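Local coordinates for protein cyanuric acid amidohydrolase (Azorhizobium caulinodans, PDB 4NQ3) that hydrolyses cyanuric acid, opening its s-triazine ring to give carboxybiuret, a step in the breakdown of atrazine and melamine, at residues A[117-125]-A[167-176]; A[153-164]-A[224-235]. All blocks are in the same frame, centred on the assembly; numbering follows the deposited sequence.

Interaction 1. Residues A[117-125]-A[167-176]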
loop_
_atom_site.group_PDB
_atom_site.type_symbol
_atom_site.label_atom_id
_atom_site.label_comp_id
_atom_site.label_asym_id
_atom_site.label_seq_id
_atom_site.Cartn_x
_atom_site.Cartn_y
_atom_site.Cartn_z
ATOM N N LEU A 117 -0.191 -20.093 23.462
ATOM C CA LEU A 117 0.171 -21.075 22.448
ATOM C C LEU A 117 1.654 -21.004 22.146
ATOM O O LEU A 117 2.117 -19.979 21.624
ATOM C CB LEU A 117 -0.616 -20.819 21.162
ATOM C CG LEU A 117 -0.220 -21.664 19.957
ATOM C CD1 LEU A 117 -0.651 -23.101 20.155
ATOM C CD2 LEU A 117 -0.778 -21.077 18.666
ATOM N N PRO A 118 2.396 -22.088 22.448
ATOM C CA PRO A 118 3.828 -22.213 22.110
ATOM C C PRO A 118 4.056 -21.903 20.637
ATOM O O PRO A 118 3.305 -22.406 19.806
ATOM C CB PRO A 118 4.146 -23.672 22.411
ATOM C CG PRO A 118 3.069 -24.118 23.358
ATOM C CD PRO A 118 1.843 -23.334 23.003
ATOM N N PHE A 119 5.037 -21.065 20.320
ATOM C CA PHE A 119 5.234 -20.620 18.941
ATOM C C PHE A 119 5.462 -21.785 17.985
ATOM O O PHE A 119 5.203 -21.685 16.783
ATOM C CB PHE A 119 6.411 -19.650 18.862
ATOM C CG PHE A 119 6.136 -18.312 19.476
ATOM C CD1 PHE A 119 4.850 -17.811 19.525
ATOM C CD2 PHE A 119 7.165 -17.574 20.051
ATOM C CE1 PHE A 119 4.598 -16.571 20.097
ATOM C CE2 PHE A 119 6.923 -16.338 20.641
ATOM C CZ PHE A 119 5.643 -15.840 20.669
ATOM N N GLU A 120 5.942 -22.900 18.515
ATOM C CA GLU A 120 6.248 -24.046 17.665
ATOM C C GLU A 120 5.041 -24.960 17.517
ATOM O O GLU A 120 5.117 -25.992 16.841
ATOM C CB GLU A 120 7.446 -24.809 18.213
ATOM C CG GLU A 120 7.260 -25.323 19.620
ATOM C CD GLU A 120 7.588 -24.281 20.680
ATOM O OE1 GLU A 120 7.998 -24.676 21.795
ATOM O OE2 GLU A 120 7.460 -23.064 20.387
ATOM N N ALA A 121 3.942 -24.597 18.175
ATOM C CA ALA A 121 2.689 -25.322 18.008
ATOM C C ALA A 121 1.791 -24.667 16.944
ATOM O O ALA A 121 0.922 -25.312 16.376
ATOM C CB ALA A 121 1.966 -25.419 19.318
ATOM N N LEU A 122 2.022 -23.389 16.670
ATOM C CA LEU A 122 1.179 -22.636 15.739
ATOM C C LEU A 122 1.240 -23.289 14.368
ATOM O O LEU A 122 2.306 -23.664 13.902
ATOM C CB LEU A 122 1.621 -21.162 15.682
ATOM C CG LEU A 122 0.864 -20.206 14.752
ATOM C CD1 LEU A 122 0.666 -18.830 15.397
ATOM C CD2 LEU A 122 1.592 -20.069 13.413
ATOM N N GLY A 123 0.085 -23.479 13.745
ATOM C CA GLY A 123 0.025 -24.118 12.433
ATOM C C GLY A 123 0.293 -25.621 12.484
ATOM O O GLY A 123 0.451 -26.269 11.453
ATOM N N ARG A 124 0.307 -26.195 13.683
ATOM C CA ARG A 124 0.573 -27.627 13.833
ATOM C C ARG A 124 -0.451 -28.285 14.759
ATOM O O ARG A 124 -1.307 -27.601 15.304
ATOM C CB ARG A 124 1.994 -27.828 14.340
ATOM C CG ARG A 124 3.040 -27.315 13.368
ATOM C CD ARG A 124 4.407 -27.444 13.961
ATOM N NE ARG A 124 5.485 -27.188 13.009
ATOM C CZ ARG A 124 6.682 -26.728 13.369
ATOM N NH1 ARG A 124 6.948 -26.492 14.643
ATOM N NH2 ARG A 124 7.625 -26.507 12.473
HETATM N N MSE A 125 -0.385 -29.600 14.940
HETATM C CA MSE A 125 -1.430 -30.293 15.714
HETATM C C MSE A 125 -1.599 -29.766 17.139
HETATM O O MSE A 125 -2.700 -29.819 17.698
HETATM C CB MSE A 125 -1.153 -31.788 15.771
HETATM C CG MSE A 125 -1.178 -32.444 14.413
HETATM SE SE MSE A 125 -2.925 -32.350 13.622
HETATM C CE MSE A 125 -3.964 -33.264 15.017
ATOM N N GLU A 167 12.870 -15.808 18.583
ATOM C CA GLU A 167 12.802 -16.247 19.988
ATOM C C GLU A 167 12.721 -17.756 20.048
ATOM O O GLU A 167 13.417 -18.390 20.831
ATOM C CB GLU A 167 11.602 -15.655 20.739
ATOM C CG GLU A 167 11.688 -14.145 21.008
ATOM C CD GLU A 167 10.480 -13.590 21.778
ATOM O OE1 GLU A 167 9.949 -14.326 22.655
ATOM O OE2 GLU A 167 10.061 -12.432 21.490
ATOM N N ALA A 168 11.903 -18.322 19.175
ATOM C CA ALA A 168 11.685 -19.747 19.139
ATOM C C ALA A 168 12.948 -20.490 18.740
ATOM O O ALA A 168 13.317 -21.505 19.343
ATOM C CB ALA A 168 10.574 -20.055 18.197
ATOM N N GLU A 169 13.617 -19.982 17.717
ATOM C CA GLU A 169 14.841 -20.612 17.252
ATOM C C GLU A 169 15.924 -20.532 18.320
ATOM O O GLU A 169 16.742 -21.441 18.449
ATOM C CB GLU A 169 15.339 -19.959 15.964
ATOM C CG GLU A 169 14.367 -20.080 14.798
ATOM C CD GLU A 169 14.918 -19.449 13.529
ATOM O OE1 GLU A 169 16.063 -18.920 13.570
ATOM O OE2 GLU A 169 14.203 -19.481 12.496
ATOM N N ALA A 170 15.894 -19.465 19.114
ATOM C CA ALA A 170 16.906 -19.250 20.145
ATOM C C ALA A 170 16.896 -20.361 21.196
ATOM O O ALA A 170 17.921 -20.636 21.821
ATOM C CB ALA A 170 16.701 -17.904 20.799
ATOM N N ARG A 171 15.748 -21.012 21.379
ATOM C CA ARG A 171 15.662 -22.105 22.340
ATOM C C ARG A 171 15.515 -23.465 21.673
ATOM O O ARG A 171 15.043 -24.420 22.300
ATOM C CB ARG A 171 14.515 -21.885 23.330
ATOM C CG ARG A 171 13.193 -21.523 22.726
ATOM C CD ARG A 171 12.153 -21.321 23.816
ATOM N NE ARG A 171 10.957 -20.642 23.306
ATOM C CZ ARG A 171 9.934 -21.242 22.699
ATOM N NH1 ARG A 171 9.960 -22.555 22.474
ATOM N NH2 ARG A 171 8.895 -20.514 22.285
ATOM N N GLY A 172 15.953 -23.556 20.419
ATOM C CA GLY A 172 16.098 -24.844 19.756
ATOM C C GLY A 172 14.861 -25.358 19.045
ATOM O O GLY A 172 14.855 -26.485 18.541
ATOM N N ALA A 173 13.808 -24.541 19.032
ATOM C CA ALA A 173 12.551 -24.889 18.377
ATOM C C ALA A 173 12.533 -24.395 16.941
ATOM O O ALA A 173 13.332 -23.542 16.561
ATOM C CB ALA A 173 11.367 -24.310 19.144
ATOM N N THR A 174 11.643 -24.961 16.136
ATOM C CA THR A 174 11.344 -24.401 14.821
ATOM C C THR A 174 9.891 -23.950 14.789
ATOM O O THR A 174 9.052 -24.481 15.512
ATOM C CB THR A 174 11.578 -25.406 13.699
ATOM O OG1 THR A 174 10.750 -26.560 13.916
ATOM C CG2 THR A 174 13.046 -25.812 13.664
ATOM N N THR A 175 9.588 -22.943 13.992
ATOM C CA THR A 175 8.195 -22.594 13.805
ATOM C C THR A 175 7.821 -23.150 12.442
ATOM O O THR A 175 8.702 -23.546 11.677
ATOM C CB THR A 175 7.925 -21.077 13.890
ATOM O OG1 THR A 175 8.695 -20.377 12.902
ATOM C CG2 THR A 175 8.277 -20.558 15.259
ATOM N N ALA A 176 6.522 -23.223 12.164
ATOM C CA ALA A 176 6.023 -23.829 10.935
ATOM C C ALA A 176 6.280 -22.925 9.723
ATOM O O ALA A 176 6.119 -23.326 8.573
ATOM C CB ALA A 176 4.560 -24.130 11.076
#
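Glu167 and Ala168, near the C-terminal end of helix 162-170, meet the ring and CB of Phe119. The carboxylate of Glu167 lies at the ring edge, its OE1 4.2 Å from Phe119 CE2. Ala168 turns its CB to Phe119 CB, a small apolar contact. Arg171 follows just after the helix. With chi1 at 49°, its CG is tucked in over the backbone, flanked by N and C, and the straight chain beyond carries the guanidinium to Glu120. NH1 forms a salt bridge with Glu120 OE1 at 3.0 Å, from the syn side but well out of the carboxylate plane. The two flat groups are not coplanar: their planes stand 44° apart. Weak bonds from NH1 and NH2 to Glu120 OE2 add to the pair. Gly172, with positive phi, is the C-prime residue of a Schellman motif that ends the helix. Ala173 places its CB against Glu120 CB. The carbonyl O of Thr174 accepts from Arg124 NH1 at 3.0 Å, with the donor above the carbonyl plane. The same NH1 donates to Glu120 O at 2.9 Å, which ties the two segments together. Arg124 NH2 adds a weak bond to Thr174 OG1. Thr175 rests CG2 on Phe119 O, while its OG1 bonds to Thr177 O. Ala176 sets its CB against Leu122 O, at 3.6 Å, and beside Arg124 NE. Ala176 also touches a second barbituric acid molecule, apart from the one at Ser226 and Ser227. The contact lies at the protein surface. It joins the loop between strand 106-113 and helix 125-141 to the end of helix 162-170, with helix 180-199 touching Leu122 and Ala176.

Interaction 2. Residues A[153-164]-A[224-235]. With BR8 (barbituric acid), chain C; SO4 (sulfate ion), chain H.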
loop_
_atom_site.group_PDB
_atom_site.type_symbol
_atom_site.label_atom_id
_atom_site.label_comp_id
_atom_site.label_asym_id
_atom_site.label_seq_id
_atom_site.Cartn_x
_atom_site.Cartn_y
_atom_site.Cartn_z
ATOM N N VAL A 153 -18.647 -20.832 14.833
ATOM C CA VAL A 153 -17.629 -20.784 15.869
ATOM C C VAL A 153 -16.551 -19.769 15.503
ATOM O O VAL A 153 -15.792 -19.969 14.551
ATOM C CB VAL A 153 -17.008 -22.152 16.103
ATOM C CG1 VAL A 153 -15.983 -22.083 17.231
ATOM C CG2 VAL A 153 -18.106 -23.115 16.450
ATOM N N GLN A 154 -16.524 -18.658 16.239
ATOM C CA GLN A 154 -15.527 -17.611 16.045
ATOM C C GLN A 154 -14.294 -17.922 16.875
ATOM O O GLN A 154 -14.416 -18.252 18.026
ATOM C CB GLN A 154 -16.121 -16.255 16.425
ATOM C CG GLN A 154 -15.213 -15.082 16.235
ATOM C CD GLN A 154 -14.759 -14.944 14.813
ATOM O OE1 GLN A 154 -15.567 -14.851 13.886
ATOM N NE2 GLN A 154 -13.449 -14.955 14.620
ATOM N N VAL A 155 -13.114 -17.837 16.290
ATOM C CA VAL A 155 -11.884 -18.032 17.037
ATOM C C VAL A 155 -10.919 -16.887 16.745
ATOM O O VAL A 155 -10.717 -16.514 15.591
ATOM C CB VAL A 155 -11.214 -19.378 16.709
ATOM C CG1 VAL A 155 -9.779 -19.426 17.227
ATOM C CG2 VAL A 155 -12.009 -20.482 17.303
ATOM N N LYS A 156 -10.344 -16.322 17.802
ATOM C CA LYS A 156 -9.286 -15.344 17.660
ATOM C C LYS A 156 -7.982 -16.062 17.938
ATOM O O LYS A 156 -7.828 -16.656 19.003
ATOM C CB LYS A 156 -9.478 -14.191 18.628
ATOM C CG LYS A 156 -8.507 -13.057 18.406
ATOM C CD LYS A 156 -8.897 -12.295 17.203
ATOM C CE LYS A 156 -7.714 -11.631 16.541
ATOM N NZ LYS A 156 -8.095 -11.022 15.226
ATOM N N CYS A 157 -7.057 -16.059 16.983
ATOM C CA CYS A 157 -5.820 -16.820 17.169
ATOM C C CYS A 157 -4.591 -15.953 16.952
ATOM O O CYS A 157 -4.673 -14.905 16.324
ATOM C CB CYS A 157 -5.768 -18.004 16.210
ATOM S SG CYS A 157 -5.995 -17.466 14.484
ATOM N N PRO A 158 -3.431 -16.422 17.420
ATOM C CA PRO A 158 -2.207 -15.622 17.377
ATOM C C PRO A 158 -1.548 -15.665 16.017
ATOM O O PRO A 158 -2.161 -16.199 15.090
ATOM C CB PRO A 158 -1.327 -16.281 18.448
ATOM C CG PRO A 158 -1.774 -17.670 18.484
ATOM C CD PRO A 158 -3.254 -17.643 18.225
ATOM N N LEU A 159 -0.362 -15.063 15.893
ATOM C CA LEU A 159 0.425 -15.124 14.662
ATOM C C LEU A 159 1.893 -15.005 15.022
ATOM O O LEU A 159 2.229 -14.825 16.189
ATOM C CB LEU A 159 0.014 -14.019 13.687
ATOM C CG LEU A 159 0.102 -12.565 14.190
ATOM C CD1 LEU A 159 1.545 -12.076 14.253
ATOM C CD2 LEU A 159 -0.725 -11.650 13.336
ATOM N N LEU A 160 2.761 -15.065 14.023
ATOM C CA LEU A 160 4.195 -14.918 14.258
ATOM C C LEU A 160 4.769 -13.624 13.662
ATOM O O LEU A 160 4.426 -13.211 12.545
ATOM C CB LEU A 160 4.954 -16.113 13.681
ATOM C CG LEU A 160 4.580 -17.479 14.248
ATOM C CD1 LEU A 160 5.433 -18.555 13.618
ATOM C CD2 LEU A 160 4.767 -17.482 15.755
ATOM N N THR A 161 5.634 -12.976 14.428
ATOM C CA THR A 161 6.429 -11.876 13.914
ATOM C C THR A 161 7.874 -12.339 13.802
ATOM O O THR A 161 8.237 -13.387 14.343
ATOM C CB THR A 161 6.375 -10.656 14.817
ATOM O OG1 THR A 161 6.978 -11.002 16.071
ATOM C CG2 THR A 161 4.925 -10.195 15.025
ATOM N N ALA A 162 8.704 -11.555 13.120
ATOM C CA ALA A 162 10.115 -11.891 13.003
ATOM C C ALA A 162 10.711 -12.156 14.391
ATOM O O ALA A 162 11.395 -13.169 14.596
ATOM C CB ALA A 162 10.870 -10.774 12.284
HETATM N N MSE A 163 10.416 -11.264 15.343
HETATM C CA MSE A 163 10.973 -11.360 16.692
HETATM C C MSE A 163 10.599 -12.705 17.341
HETATM O O MSE A 163 11.435 -13.369 17.955
HETATM C CB MSE A 163 10.495 -10.193 17.556
HETATM C CG MSE A 163 11.251 -10.006 18.874
HETATM SE SE MSE A 163 10.969 -8.206 19.564
HETATM C CE MSE A 163 12.538 -7.948 20.704
ATOM N N ARG A 164 9.351 -13.114 17.165
ATOM C CA ARG A 164 8.850 -14.328 17.784
ATOM C C ARG A 164 9.497 -15.589 17.184
ATOM O O ARG A 164 9.764 -16.569 17.887
ATOM C CB ARG A 164 7.332 -14.372 17.631
ATOM C CG ARG A 164 6.629 -13.363 18.473
ATOM C CD ARG A 164 5.135 -13.471 18.353
ATOM N NE ARG A 164 4.516 -12.243 18.839
ATOM C CZ ARG A 164 3.209 -11.997 18.863
ATOM N NH1 ARG A 164 2.324 -12.885 18.426
ATOM N NH2 ARG A 164 2.789 -10.834 19.309
ATOM N N SER A 224 -14.907 -19.894 11.858
ATOM C CA SER A 224 -14.527 -18.556 11.437
ATOM C C SER A 224 -13.327 -18.070 12.257
ATOM O O SER A 224 -13.452 -17.759 13.425
ATOM C CB SER A 224 -15.693 -17.602 11.569
ATOM O OG SER A 224 -15.260 -16.278 11.329
ATOM N N CYS A 225 -12.152 -18.025 11.646
ATOM C CA CYS A 225 -10.939 -17.708 12.388
ATOM C C CYS A 225 -10.303 -16.397 11.983
ATOM O O CYS A 225 -10.215 -16.071 10.800
ATOM C CB CYS A 225 -9.957 -18.838 12.215
ATOM S SG CYS A 225 -10.763 -20.355 12.710
ATOM N N SER A 226 -9.863 -15.649 12.983
ATOM C CA SER A 226 -9.291 -14.327 12.799
ATOM C C SER A 226 -8.002 -14.240 13.618
ATOM O O SER A 226 -8.000 -14.485 14.837
ATOM C CB SER A 226 -10.297 -13.256 13.223
ATOM O OG SER A 226 -9.752 -11.961 13.125
ATOM N N SER A 227 -6.902 -13.934 12.938
ATOM C CA SER A 227 -5.586 -13.945 13.558
ATOM C C SER A 227 -5.214 -12.513 13.978
ATOM O O SER A 227 -5.712 -11.554 13.412
ATOM C CB SER A 227 -4.566 -14.547 12.588
ATOM O OG SER A 227 -3.290 -14.733 13.178
ATOM N N GLY A 228 -4.365 -12.356 14.983
ATOM C CA GLY A 228 -3.997 -11.029 15.417
ATOM C C GLY A 228 -2.691 -10.999 16.178
ATOM O O GLY A 228 -2.301 -11.965 16.815
ATOM N N ILE A 229 -2.003 -9.872 16.112
ATOM C CA ILE A 229 -0.708 -9.746 16.761
ATOM C C ILE A 229 -0.843 -9.547 18.260
ATOM O O ILE A 229 0.136 -9.686 18.996
ATOM C CB ILE A 229 0.102 -8.572 16.160
ATOM C CG1 ILE A 229 1.544 -8.591 16.646
ATOM C CG2 ILE A 229 -0.537 -7.250 16.492
ATOM C CD1 ILE A 229 2.407 -7.614 15.869
ATOM N N GLU A 230 -2.058 -9.249 18.716
ATOM C CA GLU A 230 -2.261 -8.771 20.087
ATOM C C GLU A 230 -2.590 -9.828 21.140
ATOM O O GLU A 230 -2.930 -9.474 22.260
ATOM C CB GLU A 230 -3.385 -7.732 20.117
ATOM C CG GLU A 230 -4.780 -8.246 19.717
ATOM C CD GLU A 230 -4.943 -8.283 18.190
ATOM O OE1 GLU A 230 -4.029 -7.758 17.512
ATOM O OE2 GLU A 230 -5.984 -8.767 17.667
ATOM N N LEU A 231 -2.550 -11.109 20.806
ATOM C CA LEU A 231 -2.769 -12.105 21.849
ATOM C C LEU A 231 -1.840 -13.294 21.660
ATOM O O LEU A 231 -1.435 -13.572 20.544
ATOM C CB LEU A 231 -4.231 -12.555 21.853
ATOM C CG LEU A 231 -4.717 -13.589 20.826
ATOM C CD1 LEU A 231 -6.073 -14.080 21.229
ATOM C CD2 LEU A 231 -4.803 -13.014 19.464
ATOM N N LEU A 232 -1.528 -14.019 22.727
ATOM C CA LEU A 232 -0.659 -15.178 22.573
ATOM C C LEU A 232 -1.420 -16.498 22.603
ATOM O O LEU A 232 -0.874 -17.535 22.209
ATOM C CB LEU A 232 0.428 -15.183 23.642
ATOM C CG LEU A 232 1.351 -13.976 23.512
ATOM C CD1 LEU A 232 2.413 -14.075 24.568
ATOM C CD2 LEU A 232 1.957 -13.871 22.087
ATOM N N GLY A 233 -2.671 -16.447 23.069
ATOM C CA GLY A 233 -3.570 -17.601 23.077
ATOM C C GLY A 233 -4.764 -17.493 22.125
ATOM O O GLY A 233 -4.653 -16.921 21.026
ATOM N N HIS A 234 -5.896 -18.075 22.522
ATOM C CA HIS A 234 -7.105 -18.051 21.692
ATOM C C HIS A 234 -8.336 -17.556 22.452
ATOM O O HIS A 234 -8.447 -17.762 23.664
ATOM C CB HIS A 234 -7.422 -19.448 21.130
ATOM C CG HIS A 234 -6.285 -20.102 20.409
ATOM N ND1 HIS A 234 -5.273 -20.763 21.065
ATOM C CD2 HIS A 234 -6.002 -20.198 19.088
ATOM C CE1 HIS A 234 -4.413 -21.239 20.180
ATOM N NE2 HIS A 234 -4.831 -20.911 18.971
ATOM N N GLU A 235 -9.261 -16.910 21.738
ATOM C CA GLU A 235 -10.608 -16.659 22.269
ATOM C C GLU A 235 -11.590 -17.456 21.434
ATOM O O GLU A 235 -11.540 -17.408 20.211
ATOM C CB GLU A 235 -10.967 -15.190 22.229
ATOM C CG GLU A 235 -9.847 -14.311 22.748
ATOM C CD GLU A 235 -10.039 -13.912 24.203
ATOM O OE1 GLU A 235 -10.312 -12.708 24.450
ATOM O OE2 GLU A 235 -9.891 -14.792 25.093
HETATM N N1 BR8 C . -7.184 -10.879 11.118
HETATM C C2 BR8 C . -7.806 -9.681 11.043
HETATM O O2 BR8 C . -7.432 -8.793 11.784
HETATM N N3 BR8 C . -8.818 -9.480 10.147
HETATM C C4 BR8 C . -9.252 -10.504 9.266
HETATM O O4 BR8 C . -10.159 -10.283 8.470
HETATM C C5 BR8 C . -8.660 -11.915 9.280
HETATM C C6 BR8 C . -7.548 -11.959 10.319
HETATM O O8 BR8 C . -6.926 -12.986 10.470
HETATM S S SO4 H . 6.359 -8.730 18.991
HETATM O O1 SO4 H . 5.731 -7.846 19.981
HETATM O O2 SO4 H . 7.249 -8.006 18.066
HETATM O O3 SO4 H . 5.251 -9.327 18.258
HETATM O O4 SO4 H . 7.127 -9.794 19.654
HETATM O O HOH W 1 -13.377 -14.131 11.715
HETATM O O HOH W 2 -0.525 -13.090 18.255
#
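This is a buried strand pairing that carries the Ser-Lys dyad of the second repeating unit. Strands 153-157 and 224-227 run parallel in a mixed four-stranded sheet, and the chain beyond Ser227 folds back to Glu235, which pairs antiparallel with Lys156. Backbone bonds run on both sides of Lys156: its N and O bond to Glu235, while Val155 O and Cys157 N bond to Ser226. The Lys156 chain leaves with CG anti to the backbone N (chi1 -173°) and bends at chi2, which brings NZ round to Ser226. NZ donates to the nucleophile Ser226 OG at 2.8 Å, weakly to Ser227 O, and also to Met78 O. Glu230 OE2 lies 3.9 Å from Lys156 NZ, a long salt bridge; its OE1 pairs with Arg52. Ser227 grips barbituric acid with its backbone: N donates to O8 at 2.6 Å and O accepts from N1 at 2.8 Å. Its OG donates to Pro158 O. Pro158 CD lies over the His234 ring face, a CH-pi contact. Farther along, Arg164 NH2 donates to Ile229 O at 2.9 Å, in the guanidinium plane, and NH1 donates to Leu159 O. Leu232 CD2 lies over one face of the guanidinium, toward its rim. A sulfate, probably from the crystallisation liquor, accepts from Thr161 OG1 and weakly from Arg164 NE and NH2. A leucine in place of Arg164 would probably leave Ile229 O and Leu159 O without these donors and free the loop after Gly228 to shift. Helix 180-199 packs on Val155 and Cys157, helix 125-141 on Val153 and His234, and strand 75-80 on Gln154 and Lys156.

In the fold
From the N terminus, the chain first passes 117-125, the loop leading into helix 125-141. It then runs through 153-164, from strand 150-157 into helix 162-170. Residues 167-176 finish that helix and return to 117-125, closing the loop of interaction 1. After helix 180-199 the chain reaches 224-235, which closes interaction 2 on 153-164. The segments alternate, so the two closures cross, both within the second repeating unit. Helix 162-170 serves both. The contacts also touch directly: Phe119 packs on Arg164, Leu117 on Pro158 and Thr175 on Leu160. Together they tie the outer surface loop to the sheet that bears the catalytic dyad.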